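Long-range contacts in iron-containing alcohol dehydrogenase (Ralstonia eutropha, PDB 3JZD), which probably reduces maleylacetate to 3-oxoadipate with NADH or NADPH in the breakdown of aromatic compounds, working as a homodimer: residues Ala240-Leu245 against Ile263-Ala268; His247-Ser252 against Asp322-Ile327; Asn254-Glu259 against Arg312-Arg317. All coordinates share one frame; numbering follows the deposited sequence.

How the interactions relate
All three interactions lie in the helical C-terminal half of the subunit. Interaction 1 is the fully buried one, packing helices 241-253 and 257-272 around a polar histidine ring, H242, whose NE2 is satisfied by H261. Interaction 2 uses the later turns of helix 241-253 against helix 321-328 and runs from buried L249 and A324 to an exposed edge at S252. Interaction 3, also partly buried, joins the start of helix 257-272 to the loop ahead of helix 321-328. V264 meets L249, I263 meets I314, and M316 touches both L249 and A324, making the three continuous. Their chemistry is otherwise mainly apolar, with calcium at D326 and NAD at H257 on the margins.

Interaction 1 (Ala240-Leu245 against Ile263-Ala268); sequences ALHHKL and IVLPHA
With CG anti to its backbone N (chi1 169°), H242 turns the ND1-CE1 edge of its ring to the middle of helix 257-272, while L265, its own CG also anti to N, brings CD1 over one ring face. CD1 stands 4.0 Å from the centroid of the H242 ring and only 16° off the ring normal, a CH-pi contact. The tip of the imidazole reaches the backbone as well: H242 CE1 lies 3.3 Å from L265 N, a packing contact and not a bond. V264 CG1 approaches obliquely, 3.6 Å from H242 ND1. At the foot of the ring, H242 CB meets A268 CB at 3.6 Å, and the small alanine lets the two backbones come close here.

An imidazole suits this buried position because it is thin enough to slot edge-on against the backbone at L265, with a face left for the leucine methyl, yet keeps a polar NE2, which is satisfied by H261 ND1. Two leucines of the same helix extend the contact: L245 CD2 touches V264 CG1 at 4.1 Å, and L241 CD2 rests near A268 O and CB.

P266 offers no N-H to the preceding turn, and the helix kinks there. Nor does the N-H of H267 bond to I263 O; the side-chain ND1 of H267 donates to that carbonyl instead, at 3.2 Å.

The two short helical segments run roughly antiparallel, at 141°, with their axes 9.4 Å apart. Helix 165-182 packs on H242 and L265 through A177, while helix 341-353 meets L241, L245 and H267, so these two neighbours enclose the pair within the C-terminal helical bundle.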
loop_
_atom_site.group_PDB
_atom_site.type_symbol
_atom_site.label_atom_id
_atom_site.label_comp_id
_atom_site.label_asym_id
_atom_site.label_seq_id
_atom_site.Cartn_x
_atom_site.Cartn_y
_atom_site.Cartn_z
ATOM N N ALA A 240 11.796 -11.760 -12.437
ATOM C CA ALA A 240 13.057 -12.094 -13.111
ATOM C C ALA A 240 13.139 -13.598 -13.400
ATOM O O ALA A 240 12.156 -14.199 -13.847
ATOM C CB ALA A 240 14.302 -11.553 -12.284
ATOM N N LEU A 241 14.271 -14.218 -13.129
ATOM C CA LEU A 241 14.477 -15.630 -13.483
ATOM C C LEU A 241 13.362 -16.607 -13.155
ATOM O O LEU A 241 12.949 -17.385 -14.026
ATOM C CB LEU A 241 15.790 -16.157 -12.907
ATOM C CG LEU A 241 16.069 -17.666 -12.924
ATOM C CD1 LEU A 241 16.211 -18.173 -14.388
ATOM C CD2 LEU A 241 17.314 -17.969 -12.086
ATOM N N HIS A 242 12.862 -16.596 -11.924
ATOM C CA HIS A 242 11.886 -17.593 -11.560
ATOM C C HIS A 242 10.656 -17.534 -12.437
ATOM O O HIS A 242 10.227 -18.551 -12.976
ATOM C CB HIS A 242 11.473 -17.487 -10.100
ATOM C CG HIS A 242 10.295 -18.327 -9.775
ATOM N ND1 HIS A 242 10.401 -19.667 -9.454
ATOM C CD2 HIS A 242 8.974 -18.028 -9.755
ATOM C CE1 HIS A 242 9.191 -20.149 -9.227
ATOM N NE2 HIS A 242 8.302 -19.178 -9.407
ATOM N N HIS A 243 10.064 -16.352 -12.535
ATOM C CA HIS A 243 8.866 -16.175 -13.360
ATOM C C HIS A 243 9.111 -16.435 -14.841
ATOM O O HIS A 243 8.313 -17.085 -15.500
ATOM C CB HIS A 243 8.236 -14.813 -13.107
ATOM C CG HIS A 243 7.670 -14.694 -11.726
ATOM N ND1 HIS A 243 8.469 -14.554 -10.603
ATOM C CD2 HIS A 243 6.388 -14.713 -11.282
ATOM C CE1 HIS A 243 7.699 -14.492 -9.534
ATOM N NE2 HIS A 243 6.433 -14.597 -9.912
ATOM N N LYS A 244 10.233 -15.991 -15.362
ATOM C CA LYS A 244 10.519 -16.265 -16.763
ATOM C C LYS A 244 10.629 -17.766 -17.052
ATOM O O LYS A 244 10.081 -18.271 -18.049
ATOM C CB LYS A 244 11.835 -15.576 -17.164
ATOM C CG LYS A 244 11.722 -14.067 -17.197
ATOM C CD LYS A 244 10.892 -13.655 -18.422
ATOM C CE LYS A 244 10.663 -12.146 -18.527
ATOM N NZ LYS A 244 10.316 -11.803 -19.978
ATOM N N LEU A 245 11.353 -18.471 -16.202
ATOM C CA LEU A 245 11.576 -19.919 -16.406
ATOM C C LEU A 245 10.258 -20.673 -16.270
ATOM O O LEU A 245 9.972 -21.583 -17.033
ATOM C CB LEU A 245 12.621 -20.441 -15.457
ATOM C CG LEU A 245 13.270 -21.826 -15.680
ATOM C CD1 LEU A 245 13.951 -21.923 -17.039
ATOM C CD2 LEU A 245 14.277 -22.083 -14.579
ATOM N N ILE A 263 7.937 -26.125 -7.657
ATOM C CA ILE A 263 9.148 -26.895 -7.884
ATOM C C ILE A 263 10.338 -26.043 -8.237
ATOM O O ILE A 263 11.407 -26.265 -7.725
ATOM C CB ILE A 263 8.906 -27.949 -9.005
ATOM C CG1 ILE A 263 7.853 -28.991 -8.495
ATOM C CG2 ILE A 263 10.248 -28.594 -9.432
ATOM C CD1 ILE A 263 7.057 -29.783 -9.618
ATOM N N VAL A 264 10.141 -25.067 -9.119
ATOM C CA VAL A 264 11.222 -24.203 -9.586
ATOM C C VAL A 264 11.716 -23.173 -8.534
ATOM O O VAL A 264 12.914 -22.906 -8.446
ATOM C CB VAL A 264 10.792 -23.489 -10.902
ATOM C CG1 VAL A 264 11.835 -22.369 -11.342
ATOM C CG2 VAL A 264 10.589 -24.562 -11.996
ATOM N N LEU A 265 10.820 -22.611 -7.727
ATOM C CA LEU A 265 11.215 -21.568 -6.796
ATOM C C LEU A 265 12.509 -21.824 -5.980
ATOM O O LEU A 265 13.414 -21.020 -5.998
ATOM C CB LEU A 265 10.043 -21.151 -5.920
ATOM C CG LEU A 265 10.347 -20.018 -4.967
ATOM C CD1 LEU A 265 10.612 -18.762 -5.751
ATOM C CD2 LEU A 265 9.091 -19.853 -3.968
ATOM N N PRO A 266 12.612 -22.942 -5.273
ATOM C CA PRO A 266 13.851 -23.090 -4.550
ATOM C C PRO A 266 15.151 -23.032 -5.415
ATOM O O PRO A 266 16.190 -22.512 -4.962
ATOM C CB PRO A 266 13.695 -24.491 -3.922
ATOM C CG PRO A 266 12.192 -24.745 -3.851
ATOM C CD PRO A 266 11.717 -24.107 -5.131
ATOM N N HIS A 267 15.095 -23.587 -6.634
ATOM C CA HIS A 267 16.267 -23.647 -7.524
ATOM C C HIS A 267 16.554 -22.313 -8.195
ATOM O O HIS A 267 17.721 -21.973 -8.464
ATOM C CB HIS A 267 16.079 -24.778 -8.542
ATOM C CG HIS A 267 15.856 -26.102 -7.887
ATOM N ND1 HIS A 267 14.595 -26.639 -7.687
ATOM C CD2 HIS A 267 16.717 -26.924 -7.257
ATOM C CE1 HIS A 267 14.710 -27.769 -7.018
ATOM N NE2 HIS A 267 15.988 -27.967 -6.756
ATOM N N ALA A 268 15.492 -21.564 -8.475
ATOM C CA ALA A 268 15.646 -20.226 -9.028
ATOM C C ALA A 268 16.250 -19.355 -7.907
ATOM O O ALA A 268 17.144 -18.513 -8.150
ATOM C CB ALA A 268 14.273 -19.660 -9.543
#

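Interaction 2 (His247-Ser252 against Asp322-Ile327); sequences HTLGGS and DRAADI. With CA (calcium ion), chain F.
T248 and I327 press two methyl groups together more tightly than usual van der Waals contact, with T248 CG2 only 3.4 Å from I327 CG2. The two branches lie side by side, pointing opposite ways. The threonine torsion explains the encounter: chi1 of -64° sets OG1 beside the backbone N, where it hydrogen-bonds to K244 O one turn back, and sends the methyl, anti to N, toward helix 321-328. A beta-branched threonine suits this half-open place, since its hydroxyl is paired within its own helix while its methyl serves the interface.

I327 is branched too and uses both arms. Its CG2 meets T248, and its CD1 reaches along to S252, 3.5 Å from S252 OG and nearly as close to S252 CB. The serine is exposed, so the small polar residue can pack against the isoleucine tip and still tolerate water. On the buried side L249 CD2 meets A324 CB at 4.1 Å; an alanine here keeps the helix surface low enough for the leucine end to settle on it. F253, L348 and M316 add to the packing around A324.

The segments cross at 121° with axes 10.0 Å apart. D326 stands away from this interface and binds the calcium ion through both carboxylate oxygens, OD1 at 2.5 Å and OD2 at 2.4 Å. Two waters also bind the metal, and one of them donates a hydrogen bond to D322 O.

The two helices are therefore held by the fit of methyl and methylene groups, with the hydroxyls of T248 and S252 at the margin. The calcium, which probably offsets the negative charge of D326, takes no ligand from 247-252, so the docking does not run through the metal.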
loop_
_atom_site.group_PDB
_atom_site.type_symbol
_atom_site.label_atom_id
_atom_site.label_comp_id
_atom_site.label_asym_id
_atom_site.label_seq_id
_atom_site.Cartn_x
_atom_site.Cartn_y
_atom_site.Cartn_z
ATOM N N HIS A 247 7.404 -19.507 -16.992
ATOM C CA HIS A 247 6.675 -19.242 -18.222
ATOM C C HIS A 247 7.178 -20.163 -19.339
ATOM O O HIS A 247 6.385 -20.777 -20.059
ATOM C CB HIS A 247 6.755 -17.759 -18.614
ATOM C CG HIS A 247 5.948 -17.411 -19.831
ATOM N ND1 HIS A 247 6.414 -17.606 -21.119
ATOM C CD2 HIS A 247 4.706 -16.884 -19.956
ATOM C CE1 HIS A 247 5.480 -17.235 -21.982
ATOM N NE2 HIS A 247 4.438 -16.788 -21.302
ATOM N N THR A 248 8.489 -20.264 -19.492
ATOM C CA THR A 248 9.079 -21.198 -20.439
ATOM C C THR A 248 8.561 -22.655 -20.236
ATOM O O THR A 248 8.010 -23.243 -21.150
ATOM C CB THR A 248 10.592 -21.179 -20.335
ATOM O OG1 THR A 248 11.073 -19.872 -20.714
ATOM C CG2 THR A 248 11.229 -22.280 -21.231
ATOM N N LEU A 249 8.665 -23.193 -19.023
ATOM C CA LEU A 249 8.238 -24.558 -18.781
ATOM C C LEU A 249 6.736 -24.756 -19.051
ATOM O O LEU A 249 6.347 -25.689 -19.731
ATOM C CB LEU A 249 8.632 -25.008 -17.364
ATOM C CG LEU A 249 10.138 -25.101 -17.107
ATOM C CD1 LEU A 249 10.449 -25.355 -15.603
ATOM C CD2 LEU A 249 10.740 -26.209 -18.005
ATOM N N GLY A 250 5.918 -23.851 -18.520
ATOM C CA GLY A 250 4.487 -23.896 -18.680
ATOM C C GLY A 250 4.055 -23.768 -20.114
ATOM O O GLY A 250 3.235 -24.551 -20.572
ATOM N N GLY A 251 4.659 -22.828 -20.839
ATOM C CA GLY A 251 4.285 -22.536 -22.220
ATOM C C GLY A 251 4.891 -23.484 -23.234
ATOM O O GLY A 251 4.235 -23.857 -24.171
ATOM N N SER A 252 6.131 -23.892 -23.046
ATOM C CA SER A 252 6.770 -24.751 -24.039
ATOM C C SER A 252 6.550 -26.232 -23.760
ATOM O O SER A 252 6.608 -27.027 -24.663
ATOM C CB SER A 252 8.278 -24.425 -24.145
ATOM O OG SER A 252 8.481 -23.084 -24.582
ATOM N N ASP A 322 17.380 -30.196 -22.181
ATOM C CA ASP A 322 18.313 -29.497 -23.035
ATOM C C ASP A 322 17.578 -28.389 -23.803
ATOM O O ASP A 322 18.088 -27.264 -23.882
ATOM C CB ASP A 322 18.984 -30.411 -24.050
ATOM C CG ASP A 322 19.898 -31.475 -23.420
ATOM O OD1 ASP A 322 20.481 -31.272 -22.319
ATOM O OD2 ASP A 322 20.034 -32.532 -24.084
ATOM N N ARG A 323 16.409 -28.696 -24.379
ATOM C CA ARG A 323 15.651 -27.702 -25.124
ATOM C C ARG A 323 15.166 -26.585 -24.194
ATOM O O ARG A 323 15.204 -25.411 -24.542
ATOM C CB ARG A 323 14.454 -28.324 -25.825
ATOM C CG ARG A 323 13.586 -27.314 -26.593
ATOM C CD ARG A 323 12.329 -27.939 -27.208
ATOM N NE ARG A 323 12.657 -28.991 -28.156
ATOM C CZ ARG A 323 12.857 -28.834 -29.469
ATOM N NH1 ARG A 323 12.721 -27.659 -30.059
ATOM N NH2 ARG A 323 13.195 -29.879 -30.209
ATOM N N ALA A 324 14.725 -26.963 -23.015
ATOM C CA ALA A 324 14.283 -25.997 -22.029
ATOM C C ALA A 324 15.401 -25.006 -21.690
ATOM O O ALA A 324 15.129 -23.818 -21.487
ATOM C CB ALA A 324 13.786 -26.724 -20.751
ATOM N N ALA A 325 16.637 -25.486 -21.567
ATOM C CA ALA A 325 17.737 -24.583 -21.266
ATOM C C ALA A 325 17.962 -23.616 -22.472
ATOM O O ALA A 325 18.224 -22.423 -22.277
ATOM C CB ALA A 325 19.003 -25.325 -20.926
ATOM N N ASP A 326 17.847 -24.108 -23.693
ATOM C CA ASP A 326 17.991 -23.213 -24.869
ATOM C C ASP A 326 16.939 -22.114 -24.870
ATOM O O ASP A 326 17.288 -20.950 -25.047
ATOM C CB ASP A 326 17.930 -23.956 -26.179
ATOM C CG ASP A 326 19.115 -24.907 -26.383
ATOM O OD1 ASP A 326 20.276 -24.572 -26.041
ATOM O OD2 ASP A 326 18.878 -26.010 -26.895
ATOM N N ILE A 327 15.678 -22.480 -24.663
ATOM C CA ILE A 327 14.569 -21.533 -24.640
ATOM C C ILE A 327 14.786 -20.534 -23.490
ATOM O O ILE A 327 14.537 -19.352 -23.678
ATOM C CB ILE A 327 13.212 -22.218 -24.434
ATOM C CG1 ILE A 327 12.889 -23.215 -25.559
ATOM C CG2 ILE A 327 12.082 -21.197 -24.362
ATOM C CD1 ILE A 327 11.726 -24.226 -25.218
HETATM CA CA CA F . 21.218 -26.647 -26.963
HETATM O O HOH W 1 20.777 -27.602 -24.846
HETATM O O HOH W 2 19.797 -28.540 -27.250
#

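Interaction 3 (Asn254-Glu259 against Arg312-Arg317); sequences NLPHAE and RDIGMR. With NAD (nicotinamide-adenine-dinucleotide), chain E.
L255 and G315 face each other with CA atoms 6.3 Å apart, where the linker after helix 241-253, turned by the positive phi of N254, meets a loop that itself bends at G315 with phi 92°. That angle suits glycine, because a side chain here would collide with the carbonyl oxygen of I314. L255 spreads its two methyls over the bend: CD2 sits 3.5 Å from G315 O, and CD1 touches the selenium of M316, a selenomethionine, at 4.0 Å. The long M316 chain, bent at chi2, crosses the leucine obliquely and carries its end on to L249 and F253.

I314 fills the other half of the contact. Its CG1 takes the crowded position between backbone N and carbonyl carbon (chi1 61°), which places CD1 among L255, P256 and E259. P256 lies against it, with CG 4.0 Å from I314 CB and CD 3.5 Å from I314 O. Proline fits here as the N-cap residue of helix 257-272: its fixed phi suits the extended approach to the helix, no N-H is required, and its carbonyl accepts a hydrogen bond from T260 OG1. The helix it starts belongs to the C-terminal helical domain of the iron-containing alcohol dehydrogenase family, beside the cleft that holds the dinucleotide.

E259 contributes only its aliphatic base, CB lying 4.0 Å from I314 CG2, while the bent chain leads the carboxylate away to T170 OG1. H257 points away from the loop. One face of its ring lies against the nicotinamide-side ribose of NAD, with H257 CE1 3.5 Å from NAD C2D, and its NE2 has a weak hydrogen bond with N174 ND2.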
loop_
_atom_site.group_PDB
_atom_site.type_symbol
_atom_site.label_atom_id
_atom_site.label_comp_id
_atom_site.label_asym_id
_atom_site.label_seq_id
_atom_site.Cartn_x
_atom_site.Cartn_y
_atom_site.Cartn_z
ATOM N N ASN A 254 3.895 -27.454 -21.493
ATOM C CA ASN A 254 2.539 -27.701 -20.964
ATOM C C ASN A 254 2.503 -28.210 -19.531
ATOM O O ASN A 254 1.634 -28.983 -19.166
ATOM C CB ASN A 254 1.739 -28.615 -21.919
ATOM C CG ASN A 254 1.296 -27.883 -23.189
ATOM O OD1 ASN A 254 0.574 -26.898 -23.119
ATOM N ND2 ASN A 254 1.725 -28.372 -24.348
ATOM N N LEU A 255 3.446 -27.757 -18.713
ATOM C CA LEU A 255 3.480 -28.181 -17.314
ATOM C C LEU A 255 2.447 -27.386 -16.520
ATOM O O LEU A 255 2.201 -26.234 -16.836
ATOM C CB LEU A 255 4.831 -27.930 -16.709
ATOM C CG LEU A 255 6.039 -28.526 -17.385
ATOM C CD1 LEU A 255 7.197 -28.458 -16.370
ATOM C CD2 LEU A 255 5.745 -29.966 -17.864
ATOM N N PRO A 256 1.814 -28.012 -15.504
ATOM C CA PRO A 256 0.800 -27.294 -14.749
ATOM C C PRO A 256 1.425 -26.119 -14.029
ATOM O O PRO A 256 2.512 -26.232 -13.438
ATOM C CB PRO A 256 0.235 -28.356 -13.796
ATOM C CG PRO A 256 1.257 -29.436 -13.778
ATOM C CD PRO A 256 1.918 -29.420 -15.100
ATOM N N HIS A 257 0.717 -24.999 -14.058
ATOM C CA HIS A 257 1.191 -23.697 -13.552
ATOM C C HIS A 257 1.677 -23.631 -12.075
ATOM O O HIS A 257 2.878 -23.466 -11.825
ATOM C CB HIS A 257 0.113 -22.618 -13.838
ATOM C CG HIS A 257 0.486 -21.280 -13.337
ATOM N ND1 HIS A 257 1.306 -20.431 -14.044
ATOM C CD2 HIS A 257 0.219 -20.667 -12.156
ATOM C CE1 HIS A 257 1.501 -19.331 -13.325
ATOM N NE2 HIS A 257 0.832 -19.446 -12.190
ATOM N N ALA A 258 0.774 -23.754 -11.115
ATOM C CA ALA A 258 1.147 -23.623 -9.680
ATOM C C ALA A 258 2.255 -24.605 -9.274
ATOM O O ALA A 258 3.221 -24.260 -8.565
ATOM C CB ALA A 258 -0.082 -23.817 -8.795
ATOM N N GLU A 259 2.140 -25.832 -9.762
ATOM C CA GLU A 259 3.124 -26.858 -9.438
ATOM C C GLU A 259 4.510 -26.533 -9.987
ATOM O O GLU A 259 5.508 -26.811 -9.319
ATOM C CB GLU A 259 2.679 -28.231 -9.925
ATOM C CG GLU A 259 1.504 -28.847 -9.190
ATOM C CD GLU A 259 0.146 -28.216 -9.466
ATOM O OE1 GLU A 259 -0.023 -27.489 -10.492
ATOM O OE2 GLU A 259 -0.754 -28.432 -8.603
ATOM N N ARG A 312 9.924 -34.010 -12.683
ATOM C CA ARG A 312 9.700 -35.357 -13.171
ATOM C C ARG A 312 8.260 -35.796 -12.852
ATOM O O ARG A 312 7.625 -36.496 -13.617
ATOM C CB ARG A 312 10.673 -36.347 -12.492
ATOM C CG ARG A 312 10.530 -37.811 -12.994
ATOM C CD ARG A 312 11.213 -38.900 -12.128
ATOM N NE ARG A 312 12.249 -38.348 -11.255
ATOM C CZ ARG A 312 12.042 -37.887 -10.004
ATOM N NH1 ARG A 312 10.828 -37.905 -9.440
ATOM N NH2 ARG A 312 13.060 -37.400 -9.305
ATOM N N ASP A 313 7.778 -35.401 -11.681
ATOM C CA ASP A 313 6.458 -35.792 -11.215
ATOM C C ASP A 313 5.280 -35.027 -11.759
ATOM O O ASP A 313 4.183 -35.449 -11.545
ATOM C CB ASP A 313 6.448 -35.769 -9.716
ATOM C CG ASP A 313 7.442 -36.742 -9.162
ATOM O OD1 ASP A 313 7.679 -37.770 -9.830
ATOM O OD2 ASP A 313 8.005 -36.489 -8.084
ATOM N N ILE A 314 5.509 -33.944 -12.484
ATOM C CA ILE A 314 4.419 -33.167 -13.061
ATOM C C ILE A 314 4.496 -33.137 -14.588
ATOM O O ILE A 314 4.032 -32.194 -15.239
ATOM C CB ILE A 314 4.275 -31.744 -12.451
ATOM C CG1 ILE A 314 5.543 -30.912 -12.690
ATOM C CG2 ILE A 314 4.014 -31.826 -10.939
ATOM C CD1 ILE A 314 5.270 -29.387 -12.839
ATOM N N GLY A 315 5.113 -34.149 -15.182
ATOM C CA GLY A 315 5.036 -34.274 -16.644
ATOM C C GLY A 315 6.113 -33.635 -17.489
ATOM O O GLY A 315 5.873 -33.371 -18.670
HETATM N N MSE A 316 7.270 -33.349 -16.910
HETATM C CA MSE A 316 8.367 -32.800 -17.689
HETATM C C MSE A 316 9.159 -34.012 -18.151
HETATM O O MSE A 316 9.475 -34.866 -17.333
HETATM C CB MSE A 316 9.266 -31.935 -16.825
HETATM C CG MSE A 316 10.468 -31.304 -17.531
HETATM SE SE MSE A 316 9.865 -30.048 -18.920
HETATM C CE MSE A 316 11.628 -29.657 -19.757
ATOM N N ARG A 317 9.453 -34.121 -19.448
ATOM C CA ARG A 317 10.337 -35.195 -19.910
ATOM C C ARG A 317 11.804 -34.792 -19.639
ATOM O O ARG A 317 12.229 -33.658 -19.962
ATOM C CB ARG A 317 10.158 -35.443 -21.405
ATOM C CG ARG A 317 8.738 -35.836 -21.803
ATOM C CD ARG A 317 8.691 -36.352 -23.232
ATOM N NE ARG A 317 9.187 -35.372 -24.186
ATOM C CZ ARG A 317 9.669 -35.684 -25.394
ATOM N NH1 ARG A 317 9.738 -36.953 -25.774
ATOM N NH2 ARG A 317 10.118 -34.739 -26.224
HETATM P PA NAD E . -6.556 -21.975 -12.422
HETATM O O1A NAD E . -7.326 -20.689 -12.495
HETATM O O2A NAD E . -6.076 -22.311 -13.767
HETATM O O5B NAD E . -7.387 -23.089 -11.613
HETATM C C5B NAD E . -7.036 -24.467 -11.707
HETATM C C4B NAD E . -8.258 -25.312 -11.391
HETATM O O4B NAD E . -8.653 -25.179 -10.041
HETATM C C3B NAD E . -9.461 -24.863 -12.212
HETATM O O3B NAD E . -10.182 -25.964 -12.688
HETATM C C2B NAD E . -10.347 -24.140 -11.227
HETATM O O2B NAD E . -11.707 -24.191 -11.592
HETATM C C1B NAD E . -10.033 -24.901 -9.943
HETATM N N9A NAD E . -10.260 -24.093 -8.745
HETATM C C8A NAD E . -9.774 -22.823 -8.565
HETATM N N7A NAD E . -10.148 -22.408 -7.345
HETATM C C5A NAD E . -10.868 -23.363 -6.739
HETATM C C6A NAD E . -11.525 -23.423 -5.501
HETATM N N6A NAD E . -11.258 -22.596 -4.510
HETATM N N1A NAD E . -12.239 -24.556 -5.195
HETATM C C2A NAD E . -12.311 -25.604 -6.081
HETATM N N3A NAD E . -11.655 -25.551 -7.298
HETATM C C4A NAD E . -10.958 -24.431 -7.635
HETATM O O3 NAD E . -5.251 -21.937 -11.475
HETATM P PN NAD E . -4.424 -20.636 -11.009
HETATM O O1N NAD E . -3.085 -21.231 -10.572
HETATM O O2N NAD E . -5.254 -19.802 -10.118
HETATM O O5D NAD E . -4.217 -19.746 -12.279
HETATM C C5D NAD E . -3.104 -19.932 -13.102
HETATM C C4D NAD E . -3.378 -19.182 -14.389
HETATM O O4D NAD E . -3.443 -17.815 -14.065
HETATM C C3D NAD E . -2.250 -19.327 -15.392
HETATM O O3D NAD E . -2.775 -19.118 -16.667
HETATM C C2D NAD E . -1.333 -18.207 -15.012
HETATM O O2D NAD E . -0.444 -17.874 -16.048
HETATM C C1D NAD E . -2.372 -17.131 -14.690
HETATM N N1N NAD E . -1.807 -16.069 -13.841
HETATM C C2N NAD E . -1.734 -14.803 -14.363
HETATM C C3N NAD E . -1.216 -13.763 -13.605
HETATM C C7N NAD E . -1.219 -12.349 -14.143
HETATM O O7N NAD E . -0.747 -11.304 -13.348
HETATM N N7N NAD E . -1.696 -12.051 -15.337
HETATM C C4N NAD E . -0.773 -14.026 -12.299
HETATM C C5N NAD E . -0.861 -15.311 -11.776
HETATM C C6N NAD E . -1.408 -16.331 -12.556
#